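Local coordinates for ORF10 (Moritella marina, PDB 6RIW), which probably condenses acyl chains as the ketosynthase-chain length factor didomain of a polyunsaturated fatty acid synthase, at residues Ser123-Gln131 and Ser224-Asn232. Numbering follows the deposited sequence.
Sequences SFPTKSSNQ and SAADPMFVN
Asp227 OD2 is gripped by three partners: Asn130 ND2 at 2.9 Å, a water that also donates to Asn130 OD1, and Arg592, which forms a salt bridge from helix 589-595. The amide nitrogen approaches from above the carboxylate plane, while Asp227 OD2 lies almost in the plane of the Asn130 amide, the two groups being turned 72° apart. With CG anti to the backbone N (chi1 175°), Asp227 also directs OD1 to Met229 N at 3.0 Å, N-capping helix 228-237. Asp227 N gives a nearly straight bond of 2.8 Å to Pro125 O. Thr126 and Ser129 form a capping box where segment 123-131 turns into helix 129-148. A second water accepts from Lys127 N and NZ and donates to Ala225 O; the same lysine forms a salt bridge with Asp88.

Beside this polar patch, Phe230 meets Pro125 with one face and Phe124 with an edge. Pro125 CD stands over the centre of the Phe230 ring, 3.9 Å from the centroid, in a CH-pi contact; the CE1 edge of Phe230 points at the face of Phe124, an edge-to-face pair with planes at 54°. Ala226 CB lies at the edge of the Phe124 ring. The contact thus joins two loops following parallel strands 115-120 and 217-224 of the thiolase-like ketosynthase fold; the shared carboxylate, probably ionised with arginine and a helix N-terminus nearby, ties both helix starts to helix 589-595.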
loop_
_atom_site.group_PDB
_atom_site.type_symbol
_atom_site.label_atom_id
_atom_site.label_comp_id
_atom_site.label_asym_id
_atom_site.label_seq_id
_atom_site.Cartn_x
_atom_site.Cartn_y
_atom_site.Cartn_z
ATOM N N SER A 123 -3.716 -1.232 0.512
ATOM C CA SER A 123 -3.671 -0.628 1.839
ATOM C C SER A 123 -5.052 -0.563 2.466
ATOM O O SER A 123 -5.428 0.482 3.004
ATOM C CB SER A 123 -3.052 0.771 1.749
ATOM O OG SER A 123 -1.673 0.673 1.442
ATOM N N PHE A 124 -5.833 -1.648 2.382
ATOM C CA PHE A 124 -7.201 -1.699 2.902
ATOM C C PHE A 124 -7.275 -2.550 4.161
ATOM O O PHE A 124 -6.468 -3.465 4.342
ATOM C CB PHE A 124 -8.143 -2.349 1.891
ATOM C CG PHE A 124 -8.474 -1.510 0.683
ATOM C CD1 PHE A 124 -8.112 -0.182 0.597
ATOM C CD2 PHE A 124 -9.175 -2.093 -0.364
ATOM C CE1 PHE A 124 -8.448 0.559 -0.523
ATOM C CE2 PHE A 124 -9.518 -1.364 -1.485
ATOM C CZ PHE A 124 -9.154 -0.026 -1.557
ATOM N N PRO A 125 -8.292 -2.346 4.997
ATOM C CA PRO A 125 -8.545 -3.282 6.105
ATOM C C PRO A 125 -8.634 -4.712 5.587
ATOM O O PRO A 125 -9.105 -4.956 4.476
ATOM C CB PRO A 125 -9.890 -2.821 6.667
ATOM C CG PRO A 125 -9.934 -1.292 6.334
ATOM C CD PRO A 125 -9.210 -1.192 4.991
ATOM N N THR A 126 -8.208 -5.653 6.420
ATOM C CA THR A 126 -8.345 -7.071 6.120
ATOM C C THR A 126 -9.347 -7.694 7.078
ATOM O O THR A 126 -9.810 -7.068 8.040
ATOM C CB THR A 126 -7.010 -7.815 6.225
ATOM O OG1 THR A 126 -6.588 -7.846 7.594
ATOM C CG2 THR A 126 -5.919 -7.167 5.337
ATOM N N LYS A 127 -9.677 -8.966 6.827
ATOM C CA LYS A 127 -10.625 -9.618 7.720
ATOM C C LYS A 127 -10.062 -9.720 9.134
ATOM O O LYS A 127 -10.819 -9.619 10.107
ATOM C CB LYS A 127 -11.002 -11.000 7.167
ATOM C CG LYS A 127 -11.653 -10.938 5.779
ATOM C CD LYS A 127 -12.175 -12.338 5.360
ATOM C CE LYS A 127 -10.996 -13.305 5.143
ATOM N NZ LYS A 127 -10.090 -12.927 3.983
ATOM N N SER A 128 -8.731 -9.815 9.266
ATOM C CA SER A 128 -8.110 -9.902 10.581
ATOM C C SER A 128 -7.868 -8.535 11.211
ATOM O O SER A 128 -8.019 -8.386 12.427
ATOM C CB SER A 128 -6.782 -10.663 10.496
ATOM O OG SER A 128 -7.000 -11.986 10.017
ATOM N N SER A 129 -7.446 -7.537 10.432
ATOM C CA SER A 129 -7.159 -6.235 11.057
ATOM C C SER A 129 -8.410 -5.635 11.708
ATOM O O SER A 129 -8.309 -4.972 12.752
ATOM C CB SER A 129 -6.526 -5.275 10.037
ATOM O OG SER A 129 -7.450 -4.810 9.063
ATOM N N ASN A 130 -9.595 -5.903 11.139
ATOM C CA ASN A 130 -10.860 -5.470 11.736
ATOM C C ASN A 130 -10.959 -5.879 13.197
ATOM O O ASN A 130 -11.451 -5.112 14.033
ATOM C CB ASN A 130 -12.057 -6.077 10.985
ATOM C CG ASN A 130 -12.297 -5.484 9.619
ATOM O OD1 ASN A 130 -11.838 -4.389 9.293
ATOM N ND2 ASN A 130 -13.043 -6.221 8.797
ATOM N N GLN A 131 -10.501 -7.093 13.526
ATOM C CA GLN A 131 -10.678 -7.605 14.881
ATOM C C GLN A 131 -9.936 -6.764 15.908
ATOM O O GLN A 131 -10.326 -6.734 17.083
ATOM C CB GLN A 131 -10.195 -9.062 14.981
ATOM C CG GLN A 131 -10.972 -10.072 14.151
ATOM C CD GLN A 131 -12.166 -10.649 14.908
ATOM O OE1 GLN A 131 -12.431 -10.274 16.052
ATOM N NE2 GLN A 131 -12.898 -11.562 14.259
ATOM N N SER A 224 -4.014 -9.649 -3.169
ATOM C CA SER A 224 -5.249 -8.895 -3.001
ATOM C C SER A 224 -6.070 -9.705 -2.003
ATOM O O SER A 224 -6.647 -10.739 -2.366
ATOM C CB SER A 224 -5.968 -8.727 -4.348
ATOM O OG SER A 224 -7.329 -8.364 -4.183
ATOM N N ALA A 225 -6.102 -9.261 -0.743
ATOM C CA ALA A 225 -6.838 -9.970 0.314
ATOM C C ALA A 225 -7.467 -8.983 1.290
ATOM O O ALA A 225 -7.470 -9.192 2.514
ATOM C CB ALA A 225 -5.925 -10.934 1.071
ATOM N N ALA A 226 -7.978 -7.881 0.765
ATOM C CA ALA A 226 -8.712 -6.937 1.595
ATOM C C ALA A 226 -10.042 -7.533 2.055
ATOM O O ALA A 226 -10.584 -8.461 1.447
ATOM C CB ALA A 226 -8.976 -5.651 0.804
ATOM N N ASP A 227 -10.586 -6.953 3.121
ATOM C CA ASP A 227 -11.919 -7.272 3.607
ATOM C C ASP A 227 -12.906 -7.128 2.454
ATOM O O ASP A 227 -13.114 -6.022 1.937
ATOM C CB ASP A 227 -12.289 -6.345 4.778
ATOM C CG ASP A 227 -13.722 -6.544 5.275
ATOM O OD1 ASP A 227 -14.419 -7.461 4.792
ATOM O OD2 ASP A 227 -14.145 -5.770 6.164
ATOM N N PRO A 228 -13.506 -8.234 2.002
ATOM C CA PRO A 228 -14.453 -8.148 0.878
ATOM C C PRO A 228 -15.598 -7.174 1.093
ATOM O O PRO A 228 -16.084 -6.588 0.111
ATOM C CB PRO A 228 -14.960 -9.595 0.742
ATOM C CG PRO A 228 -13.811 -10.442 1.281
ATOM C CD PRO A 228 -13.264 -9.622 2.441
ATOM N N MET A 229 -16.049 -6.967 2.338
ATOM C CA MET A 229 -17.106 -5.985 2.561
ATOM C C MET A 229 -16.621 -4.579 2.238
ATOM O O MET A 229 -17.361 -3.781 1.642
ATOM C CB MET A 229 -17.623 -6.049 3.999
ATOM C CG MET A 229 -18.720 -5.023 4.258
ATOM S SD MET A 229 -19.214 -4.892 5.986
ATOM C CE MET A 229 -19.972 -6.497 6.184
ATOM N N PHE A 230 -15.373 -4.266 2.602
ATOM C CA PHE A 230 -14.795 -2.967 2.280
ATOM C C PHE A 230 -14.661 -2.790 0.777
ATOM O O PHE A 230 -14.968 -1.713 0.240
ATOM C CB PHE A 230 -13.426 -2.839 2.954
ATOM C CG PHE A 230 -12.832 -1.451 2.892
ATOM C CD1 PHE A 230 -12.037 -1.065 1.821
ATOM C CD2 PHE A 230 -13.054 -0.551 3.924
ATOM C CE1 PHE A 230 -11.484 0.222 1.761
ATOM C CE2 PHE A 230 -12.506 0.729 3.890
ATOM C CZ PHE A 230 -11.723 1.116 2.800
ATOM N N VAL A 231 -14.230 -3.853 0.077
ATOM C CA VAL A 231 -14.058 -3.796 -1.374
ATOM C C VAL A 231 -15.401 -3.609 -2.072
ATOM O O VAL A 231 -15.547 -2.797 -3.002
ATOM C CB VAL A 231 -13.358 -5.071 -1.870
ATOM C CG1 VAL A 231 -13.402 -5.136 -3.394
ATOM C CG2 VAL A 231 -11.922 -5.111 -1.346
ATOM N N ASN A 232 -16.389 -4.396 -1.674
ATOM C CA ASN A 232 -17.641 -4.398 -2.417
ATOM C C ASN A 232 -18.470 -3.154 -2.128
ATOM O O ASN A 232 -19.188 -2.669 -3.011
ATOM C CB ASN A 232 -18.422 -5.674 -2.092
ATOM C CG ASN A 232 -17.862 -6.894 -2.807
ATOM O OD1 ASN A 232 -16.646 -7.000 -3.059
ATOM N ND2 ASN A 232 -18.750 -7.815 -3.174
HETATM O O HOH W 1 -8.449 -10.581 4.626
HETATM O O HOH W 2 -13.247 -3.285 7.071
#